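Local coordinates for protein hydrolase, isochorismatase family (Pseudomonas putida, PDB 4L07) that hydrolyses the amide of maleamate, probably to maleate and ammonia, as an amidase of the isochorismatase family, at residues A[28-31]-A[32-35]; A[49-52]-A[53-57]; A[165-168]-A[169-172]; A[177-180]-A[181-185]; A[200-203]-A[204-208]. All coordinates share one frame; numbering follows the deposited sequence.

In the fold
The five contacts follow one another along the chain within one parallel six-stranded alpha/beta domain of Rossmann-like topology. Contact 1 is the turn leaving strand 22-27, contact 2 lies in helix 45-60, contact 3 breaks strand 163-172, contact 4 lies in helix 176-189 and contact 5 ends helix 196-207. Contact 3 is the middle piece: its centre is about 12 Å from that of contact 2 and 11 Å from that of contact 4, which are themselves 23 Å apart, and it touches all four others. Contacts 2 and 5 also pack together, with centres about 14 Å apart. Contacts 4 and 5 do not touch (nearest atoms about 16 Å apart), and the broken strand of contact 3 packs against both.

Contact 1: residues A[28-31]-A[32-35]; sequences DFSY and GFTD
The backbone of S30 and Y31 receives the donors of the turn that follows. F33 N binds S30 O at 2.9 Å, arriving from above the carbonyl plane, and D35 N binds Y31 O at 2.8 Å. T34 N adds a weak bond to Y31 O. Near this group T34 OG1 sits 3.0 Å from S30 O, where its chi1 of 63° tucks it between the backbone N and the carbonyl carbon; D102 OD2 competes for the same hydroxyl proton.

With S30 as its N-cap, this is the short helix that opens just past the end of strand 22-27, at the C-terminal edge of the parallel sheet where alpha/beta folds commonly place their active sites. D28, in salt bridge with K116 and hydrogen-bonded to T68, is consistent with the aspartate of the Asp-Lys-Cys triad known in this family. A sulfate, probably from the crystallisation liquor, lies about 4 Å from the F33 side chain and may mark a pocket.

Side chains pack around this turn as well. The F33 ring lies alongside the loop, with S30 OG at its edge, 3.2 Å from CD2 and near the ring plane, while D28 CB comes within 3.9 Å of the same CD2. Further round, F29 and T34 are set at about a right angle, with T34 CG2 3.7 Å from F29 CD1. Y31 turns its ring edge to D35 CB, CD1 being the atom concerned, at 4.2 Å; R97 makes a salt bridge with the D35 carboxylate and a cation-pi contact with the Y31 ring.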
loop_
_atom_site.group_PDB
_atom_site.type_symbol
_atom_site.label_atom_id
_atom_site.label_comp_id
_atom_site.label_asym_id
_atom_site.label_seq_id
_atom_site.Cartn_x
_atom_site.Cartn_y
_atom_site.Cartn_z
ATOM N N ASP A 28 9.056 -1.078 17.650
ATOM C CA ASP A 28 10.519 -0.940 17.675
ATOM C C ASP A 28 11.141 -0.818 19.069
ATOM O O ASP A 28 12.089 -0.046 19.258
ATOM C CB ASP A 28 10.973 0.250 16.810
ATOM C CG ASP A 28 10.576 0.105 15.349
ATOM O OD1 ASP A 28 10.202 -1.014 14.927
ATOM O OD2 ASP A 28 10.656 1.116 14.611
ATOM N N PHE A 29 10.625 -1.576 20.035
ATOM C CA PHE A 29 11.340 -1.758 21.302
ATOM C C PHE A 29 12.419 -2.839 21.109
ATOM O O PHE A 29 12.443 -3.854 21.812
ATOM C CB PHE A 29 10.394 -2.111 22.465
ATOM C CG PHE A 29 9.785 -0.914 23.173
ATOM C CD1 PHE A 29 10.427 0.326 23.196
ATOM C CD2 PHE A 29 8.583 -1.049 23.862
ATOM C CE1 PHE A 29 9.860 1.409 23.864
ATOM C CE2 PHE A 29 8.010 0.028 24.531
ATOM C CZ PHE A 29 8.651 1.261 24.531
ATOM N N SER A 30 13.287 -2.616 20.127
ATOM C CA SER A 30 14.459 -3.457 19.882
ATOM C C SER A 30 15.646 -2.856 20.626
ATOM O O SER A 30 15.614 -1.680 20.996
ATOM C CB SER A 30 14.754 -3.544 18.384
ATOM O OG SER A 30 15.128 -2.281 17.862
ATOM N N TYR A 31 16.690 -3.651 20.849
ATOM C CA TYR A 31 17.870 -3.158 21.571
ATOM C C TYR A 31 18.498 -1.923 20.916
ATOM O O TYR A 31 19.017 -1.051 21.604
ATOM C CB TYR A 31 18.910 -4.266 21.754
ATOM C CG TYR A 31 18.468 -5.340 22.723
ATOM C CD1 TYR A 31 18.291 -5.055 24.082
ATOM C CD2 TYR A 31 18.216 -6.640 22.286
ATOM C CE1 TYR A 31 17.882 -6.039 24.972
ATOM C CE2 TYR A 31 17.801 -7.625 23.168
ATOM C CZ TYR A 31 17.642 -7.319 24.509
ATOM O OH TYR A 31 17.235 -8.300 25.382
ATOM N N GLY A 32 18.437 -1.851 19.589
ATOM C CA GLY A 32 18.943 -0.693 18.849
ATOM C C GLY A 32 18.316 0.620 19.290
ATOM O O GLY A 32 18.944 1.676 19.195
ATOM N N PHE A 33 17.082 0.542 19.783
ATOM C CA PHE A 33 16.346 1.710 20.243
ATOM C C PHE A 33 16.236 1.814 21.771
ATOM O O PHE A 33 15.847 2.857 22.275
ATOM C CB PHE A 33 14.957 1.759 19.596
ATOM C CG PHE A 33 15.003 1.936 18.103
ATOM C CD1 PHE A 33 15.231 3.190 17.546
ATOM C CD2 PHE A 33 14.842 0.845 17.250
ATOM C CE1 PHE A 33 15.293 3.356 16.169
ATOM C CE2 PHE A 33 14.904 1.006 15.872
ATOM C CZ PHE A 33 15.132 2.263 15.332
ATOM N N THR A 34 16.587 0.748 22.497
ATOM C CA THR A 34 16.367 0.707 23.957
ATOM C C THR A 34 17.628 0.485 24.797
ATOM O O THR A 34 17.589 0.669 26.020
ATOM C CB THR A 34 15.358 -0.389 24.355
ATOM O OG1 THR A 34 15.896 -1.671 24.007
ATOM C CG2 THR A 34 14.021 -0.189 23.641
ATOM N N ASP A 35 18.718 0.047 24.167
ATOM C CA ASP A 35 19.981 -0.186 24.888
ATOM C C ASP A 35 20.980 0.937 24.618
ATOM O O ASP A 35 21.517 1.053 23.517
ATOM C CB ASP A 35 20.571 -1.554 24.504
ATOM C CG ASP A 35 21.824 -1.912 25.298
ATOM O OD1 ASP A 35 22.495 -1.001 25.831
ATOM O OD2 ASP A 35 22.138 -3.123 25.368
#

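Contact 2: residues A[49-52]-A[53-57]; sequences SRTK and EICDL
R50 and E53 run side by side along the helix, and R50 NE gives its proton to E53 OE1 at 3.1 Å in a nearly straight salt bridge (174°). The acceptor lies almost in the guanidinium plane, but the donor reaches E53 OE1 from above the carboxylate, the two flat groups being turned 64° apart. Bends at chi2 and chi3 fold the arginine back so that NE can do this, and they also lay one guanidinium face over S49 OG, which itself bonds to L46 O.

A second salt bridge, two to three residues further along, joins K52 NZ and D56 OD2 at 2.9 Å through that oxygen's syn lone pair. The lysine leaves with CG anti to the backbone N (chi1 -177°), runs extended, and kinks only at its last torsion to drop NZ on the carboxylate. D56 OD1 has R59 as its partner, so each oxygen faces a cation.

The main chain is satisfied in the regular way: C55 N binds T51 O at 2.9 Å, and D56 N binds K52 O at 2.8 Å. T51 OG1 bonds back to Q47 O, leaving its CG2 to pack on C55 SG at 3.9 Å. Helix 45-60 is thus amphipathic: I54 and C55 turn to strand 22-27, K52-D56 pairs on the more open side, and R50-E53 sits at the flank where R50 meets strand 163-172 and helix 196-207. Both pairings probably stabilise the helix.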
loop_
_atom_site.group_PDB
_atom_site.type_symbol
_atom_site.label_atom_id
_atom_site.label_comp_id
_atom_site.label_asym_id
_atom_site.label_seq_id
_atom_site.Cartn_x
_atom_site.Cartn_y
_atom_site.Cartn_z
ATOM N N SER A 49 8.342 -1.458 30.832
ATOM C CA SER A 49 7.654 -2.152 31.919
ATOM C C SER A 49 6.145 -1.894 31.895
ATOM O O SER A 49 5.361 -2.797 32.182
ATOM C CB SER A 49 8.267 -1.812 33.281
ATOM O OG SER A 49 8.133 -0.439 33.563
ATOM N N ARG A 50 5.738 -0.675 31.536
ATOM C CA ARG A 50 4.317 -0.370 31.363
ATOM C C ARG A 50 3.754 -1.154 30.174
ATOM O O ARG A 50 2.660 -1.719 30.252
ATOM C CB ARG A 50 4.075 1.139 31.165
ATOM C CG ARG A 50 4.500 2.051 32.314
ATOM C CD ARG A 50 3.627 1.895 33.556
ATOM N NE ARG A 50 4.026 0.739 34.357
ATOM C CZ ARG A 50 5.129 0.677 35.103
ATOM N NH1 ARG A 50 5.973 1.703 35.159
ATOM N NH2 ARG A 50 5.397 -0.426 35.791
ATOM N N THR A 51 4.517 -1.190 29.083
ATOM C CA THR A 51 4.113 -1.922 27.879
ATOM C C THR A 51 3.982 -3.417 28.190
ATOM O O THR A 51 3.020 -4.057 27.764
ATOM C CB THR A 51 5.092 -1.670 26.712
ATOM O OG1 THR A 51 5.142 -0.261 26.430
ATOM C CG2 THR A 51 4.660 -2.427 25.452
ATOM N N LYS A 52 4.926 -3.959 28.965
ATOM C CA LYS A 52 4.876 -5.380 29.346
ATOM C C LYS A 52 3.565 -5.723 30.061
ATOM O O LYS A 52 2.961 -6.762 29.795
ATOM C CB LYS A 52 6.080 -5.769 30.214
ATOM C CG LYS A 52 6.117 -7.250 30.589
ATOM C CD LYS A 52 7.382 -7.605 31.356
ATOM C CE LYS A 52 7.399 -9.073 31.780
ATOM N NZ LYS A 52 6.245 -9.442 32.654
ATOM N N GLU A 53 3.125 -4.840 30.956
ATOM C CA GLU A 53 1.864 -5.028 31.678
ATOM C C GLU A 53 0.669 -5.084 30.723
ATOM O O GLU A 53 -0.188 -5.961 30.838
ATOM C CB GLU A 53 1.671 -3.925 32.723
ATOM C CG GLU A 53 2.743 -3.903 33.801
ATOM C CD GLU A 53 2.504 -2.845 34.865
ATOM O OE1 GLU A 53 2.154 -1.692 34.517
ATOM O OE2 GLU A 53 2.679 -3.168 36.060
ATOM N N ILE A 54 0.632 -4.151 29.776
ATOM C CA ILE A 54 -0.418 -4.108 28.763
ATOM C C ILE A 54 -0.425 -5.378 27.905
ATOM O O ILE A 54 -1.477 -6.000 27.715
ATOM C CB ILE A 54 -0.295 -2.842 27.878
ATOM C CG1 ILE A 54 -0.650 -1.589 28.690
ATOM C CG2 ILE A 54 -1.196 -2.942 26.654
ATOM C CD1 ILE A 54 -0.447 -0.282 27.940
ATOM N N CYS A 55 0.749 -5.753 27.401
ATOM C CA CYS A 55 0.895 -6.937 26.548
ATOM C C CYS A 55 0.540 -8.224 27.294
ATOM O O CYS A 55 -0.164 -9.077 26.753
ATOM C CB CYS A 55 2.309 -7.025 25.977
ATOM S SG CYS A 55 2.692 -5.759 24.740
ATOM N N ASP A 56 1.009 -8.352 28.537
ATOM C CA ASP A 56 0.669 -9.524 29.361
ATOM C C ASP A 56 -0.837 -9.697 29.541
ATOM O O ASP A 56 -1.350 -10.815 29.439
ATOM C CB ASP A 56 1.374 -9.485 30.724
ATOM C CG ASP A 56 2.861 -9.782 30.625
ATOM O OD1 ASP A 56 3.352 -10.085 29.518
ATOM O OD2 ASP A 56 3.556 -9.711 31.662
ATOM N N LEU A 57 -1.543 -8.594 29.799
ATOM C CA LEU A 57 -2.995 -8.628 29.937
ATOM C C LEU A 57 -3.661 -8.981 28.604
ATOM O O LEU A 57 -4.470 -9.904 28.538
ATOM C CB LEU A 57 -3.534 -7.285 30.442
ATOM C CG LEU A 57 -4.741 -7.187 31.396
ATOM C CD1 LEU A 57 -5.537 -5.924 31.107
ATOM C CD2 LEU A 57 -5.662 -8.402 31.417
#

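Contact 3: residues A[165-168]-A[169-172]; sequences LVPA and DCCA
A168 O is approached by two donors: C171 N binds it at 3.2 Å, from well above the carbonyl plane, and a water lies 2.8 Å from it in position to donate. That water is also 2.9 Å from C171 O, and it has more acceptors near it than protons, so its bonds cannot all be made at once. P167 O receives C170 N at 2.9 Å, again from above its carbonyl plane.

These two i to i+3 bonds form a short 3-10 turn at A168-C170 that breaks strand 163-172. Before the turn, L165 and V166 keep backbone bonds to strands 138-144 and 192-194, their neighbours in the parallel sheet, and the chain then runs on toward helix 176-189 as part of a beta-alpha-beta crossover.

Around the break the two cysteines part company. C170 SG lies against P167 CG and CB, 3.8 Å from CG, and from there faces helix 45-60, where R50 and I54 meet the sulfur and T51 meets C170 CB. C171 SG points back instead to the part of the strand before the break, to V166 CG2 at 3.5 Å; that methyl, anti to the valine's backbone N, extends toward the sulfur. At the corner of the turn, D169 OD2 is 3.8 Å from P167 CB, while D169 OD1 bonds to S196 at the start of helix 196-207.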
loop_
_atom_site.group_PDB
_atom_site.type_symbol
_atom_site.label_atom_id
_atom_site.label_comp_id
_atom_site.label_asym_id
_atom_site.label_seq_id
_atom_site.Cartn_x
_atom_site.Cartn_y
_atom_site.Cartn_z
ATOM N N LEU A 165 -5.475 4.295 20.229
ATOM C CA LEU A 165 -5.178 4.754 21.583
ATOM C C LEU A 165 -3.670 4.729 21.813
ATOM O O LEU A 165 -2.991 3.766 21.442
ATOM C CB LEU A 165 -5.872 3.850 22.611
ATOM C CG LEU A 165 -7.379 3.594 22.437
ATOM C CD1 LEU A 165 -7.874 2.592 23.474
ATOM C CD2 LEU A 165 -8.179 4.891 22.535
ATOM N N VAL A 166 -3.144 5.785 22.427
ATOM C CA VAL A 166 -1.718 5.864 22.703
ATOM C C VAL A 166 -1.443 6.173 24.182
ATOM O O VAL A 166 -1.656 7.300 24.629
ATOM C CB VAL A 166 -0.997 6.859 21.751
ATOM C CG1 VAL A 166 -1.677 8.212 21.748
ATOM C CG2 VAL A 166 0.478 7.001 22.100
ATOM N N PRO A 167 -0.992 5.160 24.944
ATOM C CA PRO A 167 -0.572 5.420 26.324
ATOM C C PRO A 167 0.776 6.130 26.343
ATOM O O PRO A 167 1.801 5.540 25.999
ATOM C CB PRO A 167 -0.474 4.019 26.941
ATOM C CG PRO A 167 -0.298 3.089 25.788
ATOM C CD PRO A 167 -1.007 3.721 24.625
ATOM N N ALA A 168 0.758 7.400 26.740
ATOM C CA ALA A 168 1.935 8.266 26.699
ATOM C C ALA A 168 3.102 7.704 27.508
ATOM O O ALA A 168 4.265 7.852 27.122
ATOM C CB ALA A 168 1.575 9.668 27.179
ATOM N N ASP A 169 2.780 7.038 28.616
ATOM C CA ASP A 169 3.798 6.449 29.485
ATOM C C ASP A 169 4.391 5.146 28.935
ATOM O O ASP A 169 5.180 4.487 29.612
ATOM C CB ASP A 169 3.266 6.270 30.921
ATOM C CG ASP A 169 2.082 5.321 31.006
ATOM O OD1 ASP A 169 1.911 4.686 32.070
ATOM O OD2 ASP A 169 1.314 5.203 30.029
ATOM N N CYS A 170 4.013 4.789 27.705
ATOM C CA CYS A 170 4.565 3.629 26.997
ATOM C C CYS A 170 5.365 4.041 25.760
ATOM O O CYS A 170 5.845 3.192 24.997
ATOM C CB CYS A 170 3.435 2.703 26.561
ATOM S SG CYS A 170 2.600 1.897 27.931
ATOM N N CYS A 171 5.502 5.348 25.576
ATOM C CA CYS A 171 6.186 5.905 24.424
ATOM C C CYS A 171 7.474 6.583 24.872
ATOM O O CYS A 171 7.449 7.449 25.749
ATOM C CB CYS A 171 5.263 6.892 23.709
ATOM S SG CYS A 171 3.782 6.123 23.000
ATOM N N ALA A 172 8.593 6.174 24.279
ATOM C CA ALA A 172 9.906 6.732 24.611
ATOM C C ALA A 172 10.438 7.577 23.454
ATOM O O ALA A 172 10.153 7.300 22.288
ATOM C CB ALA A 172 10.880 5.614 24.950
HETATM O O HOH W 1 6.713 8.432 28.360
#

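Contact 4: residues A[177-180]-A[181-185]; sequences GPHE and ASLYD
One face of the H179 imidazole is covered by L183, whose CD1 methyl sits 3.5 Å from NE2 and 3.8 Å from CE1, so the contact lies toward that side of the ring. The two side chains lie aslant to one another. H179 swings to this position because CG is anti to the backbone N (chi1 172°), while L183 points back along the helix to bring CD1 over the ring. The ring's rotation is fixed at the other nitrogen, ND1, which bonds to T146 OG1, and a glycerol, probably from the crystallisation liquor, lies about 3 Å from the side chain. The other ring, Y184, meets Y7 of the same chain edge-to-face.

The rest is main-chain bonding with one water bridge. S182 N binds P178 O at 3.0 Å, and L183 N binds H179 O at 3.1 Å. A water gives a proton to P178 O at 2.9 Å and takes one from S182 OG at 2.8 Å, while R151 also bonds that hydroxyl.

A181 packs on A181 of the second subunit, and P178 and Y184 touch its residues too. Helix 176-189 connects strands 163-172 and 192-194 in a beta-alpha-beta crossover, one side turned to helix 146-159 and another to the subunit interface.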
loop_
_atom_site.group_PDB
_atom_site.type_symbol
_atom_site.label_atom_id
_atom_site.label_comp_id
_atom_site.label_asym_id
_atom_site.label_seq_id
_atom_site.Cartn_x
_atom_site.Cartn_y
_atom_site.Cartn_z
ATOM N N GLY A 177 10.932 17.654 23.712
ATOM C CA GLY A 177 10.290 18.520 22.707
ATOM C C GLY A 177 9.520 17.773 21.625
ATOM O O GLY A 177 8.303 17.924 21.521
ATOM N N PRO A 178 10.225 16.952 20.824
ATOM C CA PRO A 178 9.571 16.160 19.776
ATOM C C PRO A 178 8.521 15.191 20.335
ATOM O O PRO A 178 7.497 14.945 19.684
ATOM C CB PRO A 178 10.738 15.390 19.149
ATOM C CG PRO A 178 11.930 16.250 19.394
ATOM C CD PRO A 178 11.694 16.852 20.748
ATOM N N HIS A 179 8.774 14.660 21.531
ATOM C CA HIS A 179 7.836 13.768 22.222
ATOM C C HIS A 179 6.522 14.476 22.464
ATOM O O HIS A 179 5.456 13.990 22.057
ATOM C CB HIS A 179 8.484 13.280 23.527
ATOM C CG HIS A 179 7.560 12.509 24.442
ATOM N ND1 HIS A 179 7.284 11.201 24.267
ATOM C CD2 HIS A 179 6.880 12.905 25.594
ATOM C CE1 HIS A 179 6.459 10.784 25.245
ATOM N NE2 HIS A 179 6.216 11.830 26.060
ATOM N N GLU A 180 6.591 15.649 23.092
ATOM C CA GLU A 180 5.401 16.452 23.394
ATOM C C GLU A 180 4.667 16.916 22.135
ATOM O O GLU A 180 3.435 16.886 22.083
ATOM C CB GLU A 180 5.772 17.661 24.262
ATOM C CG GLU A 180 6.298 17.314 25.650
ATOM C CD GLU A 180 5.258 16.663 26.546
ATOM O OE1 GLU A 180 5.640 15.798 27.365
ATOM O OE2 GLU A 180 4.060 17.011 26.436
ATOM N N ALA A 181 5.428 17.334 21.126
ATOM C CA ALA A 181 4.855 17.821 19.876
ATOM C C ALA A 181 4.041 16.733 19.181
ATOM O O ALA A 181 2.942 16.997 18.702
ATOM C CB ALA A 181 5.941 18.349 18.953
ATOM N N SER A 182 4.570 15.511 19.137
ATOM C CA SER A 182 3.837 14.423 18.485
ATOM C C SER A 182 2.598 13.994 19.264
ATOM O O SER A 182 1.567 13.709 18.664
ATOM C CB SER A 182 4.741 13.230 18.165
ATOM O OG SER A 182 5.275 13.384 16.853
ATOM N N LEU A 183 2.688 13.968 20.590
ATOM C CA LEU A 183 1.522 13.631 21.407
ATOM C C LEU A 183 0.417 14.658 21.226
ATOM O O LEU A 183 -0.756 14.306 21.214
ATOM C CB LEU A 183 1.887 13.487 22.889
ATOM C CG LEU A 183 2.723 12.250 23.242
ATOM C CD1 LEU A 183 3.031 12.255 24.734
ATOM C CD2 LEU A 183 2.039 10.950 22.828
ATOM N N TYR A 184 0.802 15.921 21.059
ATOM C CA TYR A 184 -0.176 16.974 20.788
ATOM C C TYR A 184 -0.880 16.728 19.453
ATOM O O TYR A 184 -2.116 16.709 19.392
ATOM C CB TYR A 184 0.471 18.363 20.809
ATOM C CG TYR A 184 -0.504 19.462 20.424
ATOM C CD1 TYR A 184 -1.451 19.927 21.338
ATOM C CD2 TYR A 184 -0.492 20.021 19.143
ATOM C CE1 TYR A 184 -2.353 20.923 20.994
ATOM C CE2 TYR A 184 -1.391 21.020 18.789
ATOM C CZ TYR A 184 -2.315 21.468 19.721
ATOM O OH TYR A 184 -3.212 22.455 19.392
ATOM N N ASP A 185 -0.095 16.533 18.395
ATOM C CA ASP A 185 -0.663 16.282 17.068
ATOM C C ASP A 185 -1.570 15.055 17.052
ATOM O O ASP A 185 -2.622 15.067 16.407
ATOM C CB ASP A 185 0.434 16.116 16.015
ATOM C CG ASP A 185 1.155 17.419 15.682
ATOM O OD1 ASP A 185 0.722 18.529 16.096
ATOM O OD2 ASP A 185 2.175 17.317 14.980
HETATM O O HOH W 2 7.139 15.523 16.905
#

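Contact 5: residues A[200-203]-A[204-208]; sequences LKWL and RSVAG
As modelled, V206 CG1 lies over one face of the W202 indole, toward its rim, in a CH-pi contact 3.7 Å from the centroid of the five-membered ring and 18° off its normal; the nearest ring atoms are NE1 and CE2. The valine is awkwardly placed, however: its chi1 of -6° is nearly eclipsed, and CG1 comes 2.9 Å from W202 O, closer than a methyl and an oxygen should be. The exact fit on the ring is therefore doubtful, though V206 one turn on from W202 is bound to lie near it.

What places the pair is the helix itself. V206 N binds W202 O at 3.0 Å, and A207 N binds L203 O at 3.1 Å, with R204 N and S205 N repeating the pattern to L200 O and K201 O. Beside these bonds R204 CG lies 3.4 Å from L200 O. W202 sends CG anti to its backbone N (chi1 174°), which carries the indole along the flank of the helix.

This is the last stretch of helix 196-207, the C-terminal helix laid against the parallel sheet beside helix 45-60. L203, the buried residue of the group, packs on L57, P22 and F63, and V206 shares the last two. Further out, W202 touches T138 and V140 of strand 138-144 and takes a cation-pi contact from R18, while R204 stretches its aliphatic chain away along the surface and also touches L57.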
loop_
_atom_site.group_PDB
_atom_site.type_symbol
_atom_site.label_atom_id
_atom_site.label_comp_id
_atom_site.label_asym_id
_atom_site.label_seq_id
_atom_site.Cartn_x
_atom_site.Cartn_y
_atom_site.Cartn_z
ATOM N N LEU A 200 -5.241 -0.637 30.743
ATOM C CA LEU A 200 -5.408 -1.889 31.491
ATOM C C LEU A 200 -6.848 -2.089 31.958
ATOM O O LEU A 200 -7.416 -3.161 31.769
ATOM C CB LEU A 200 -4.439 -1.952 32.676
ATOM C CG LEU A 200 -2.942 -2.045 32.370
ATOM C CD1 LEU A 200 -2.133 -1.758 33.629
ATOM C CD2 LEU A 200 -2.559 -3.392 31.762
ATOM N N LYS A 201 -7.431 -1.043 32.546
ATOM C CA LYS A 201 -8.820 -1.062 33.000
ATOM C C LYS A 201 -9.761 -1.293 31.821
ATOM O O LYS A 201 -10.700 -2.086 31.916
ATOM C CB LYS A 201 -9.154 0.249 33.726
ATOM C CG LYS A 201 -10.562 0.340 34.297
ATOM C CD LYS A 201 -10.765 1.662 35.024
ATOM C CE LYS A 201 -12.234 1.934 35.313
ATOM N NZ LYS A 201 -12.754 1.095 36.427
ATOM N N TRP A 202 -9.482 -0.616 30.707
ATOM C CA TRP A 202 -10.276 -0.745 29.487
ATOM C C TRP A 202 -10.250 -2.138 28.901
ATOM O O TRP A 202 -11.296 -2.662 28.514
ATOM C CB TRP A 202 -9.844 0.296 28.447
ATOM C CG TRP A 202 -10.532 0.111 27.116
ATOM C CD1 TRP A 202 -11.880 0.285 26.824
ATOM C CD2 TRP A 202 -9.923 -0.327 25.851
ATOM N NE1 TRP A 202 -12.136 -0.001 25.508
ATOM C CE2 TRP A 202 -11.009 -0.374 24.870
ATOM C CE3 TRP A 202 -8.633 -0.669 25.450
ATOM C CZ2 TRP A 202 -10.792 -0.745 23.551
ATOM C CZ3 TRP A 202 -8.426 -1.046 24.121
ATOM C CH2 TRP A 202 -9.483 -1.079 23.195
ATOM N N LEU A 203 -9.070 -2.761 28.841
ATOM C CA LEU A 203 -8.956 -4.130 28.316
ATOM C C LEU A 203 -9.760 -5.131 29.157
ATOM O O LEU A 203 -10.449 -5.994 28.610
ATOM C CB LEU A 203 -7.490 -4.570 28.196
ATOM C CG LEU A 203 -6.605 -3.832 27.182
ATOM C CD1 LEU A 203 -5.140 -4.203 27.357
ATOM C CD2 LEU A 203 -7.067 -4.082 25.750
ATOM N N ARG A 204 -9.683 -4.997 30.480
ATOM C CA ARG A 204 -10.480 -5.834 31.394
ATOM C C ARG A 204 -11.972 -5.640 31.152
ATOM O O ARG A 204 -12.744 -6.606 31.165
ATOM C CB ARG A 204 -10.134 -5.541 32.859
ATOM C CG ARG A 204 -8.735 -5.980 33.247
ATOM C CD ARG A 204 -8.520 -5.963 34.754
ATOM N NE ARG A 204 -7.166 -6.400 35.099
ATOM C CZ ARG A 204 -6.781 -7.669 35.230
ATOM N NH1 ARG A 204 -7.641 -8.667 35.047
ATOM N NH2 ARG A 204 -5.522 -7.944 35.545
ATOM N N SER A 205 -12.365 -4.390 30.910
ATOM C CA SER A 205 -13.755 -4.049 30.636
ATOM C C SER A 205 -14.291 -4.694 29.349
ATOM O O SER A 205 -15.391 -5.247 29.354
ATOM C CB SER A 205 -13.943 -2.532 30.600
ATOM O OG SER A 205 -15.312 -2.202 30.508
ATOM N N VAL A 206 -13.529 -4.639 28.255
ATOM C CA VAL A 206 -14.001 -5.272 27.008
ATOM C C VAL A 206 -14.059 -6.794 27.076
ATOM O O VAL A 206 -14.956 -7.402 26.495
ATOM C CB VAL A 206 -13.327 -4.730 25.702
ATOM C CG1 VAL A 206 -12.414 -3.543 25.973
ATOM C CG2 VAL A 206 -12.640 -5.829 24.891
ATOM N N ALA A 207 -13.134 -7.403 27.813
ATOM C CA ALA A 207 -13.170 -8.849 28.045
ATOM C C ALA A 207 -14.389 -9.250 28.882
ATOM O O ALA A 207 -14.996 -10.292 28.636
ATOM C CB ALA A 207 -11.889 -9.320 28.711
ATOM N N GLY A 208 -14.736 -8.413 29.861
ATOM C CA GLY A 208 -15.881 -8.662 30.744
ATOM C C GLY A 208 -17.232 -8.573 30.052
ATOM O O GLY A 208 -17.365 -7.966 28.985
#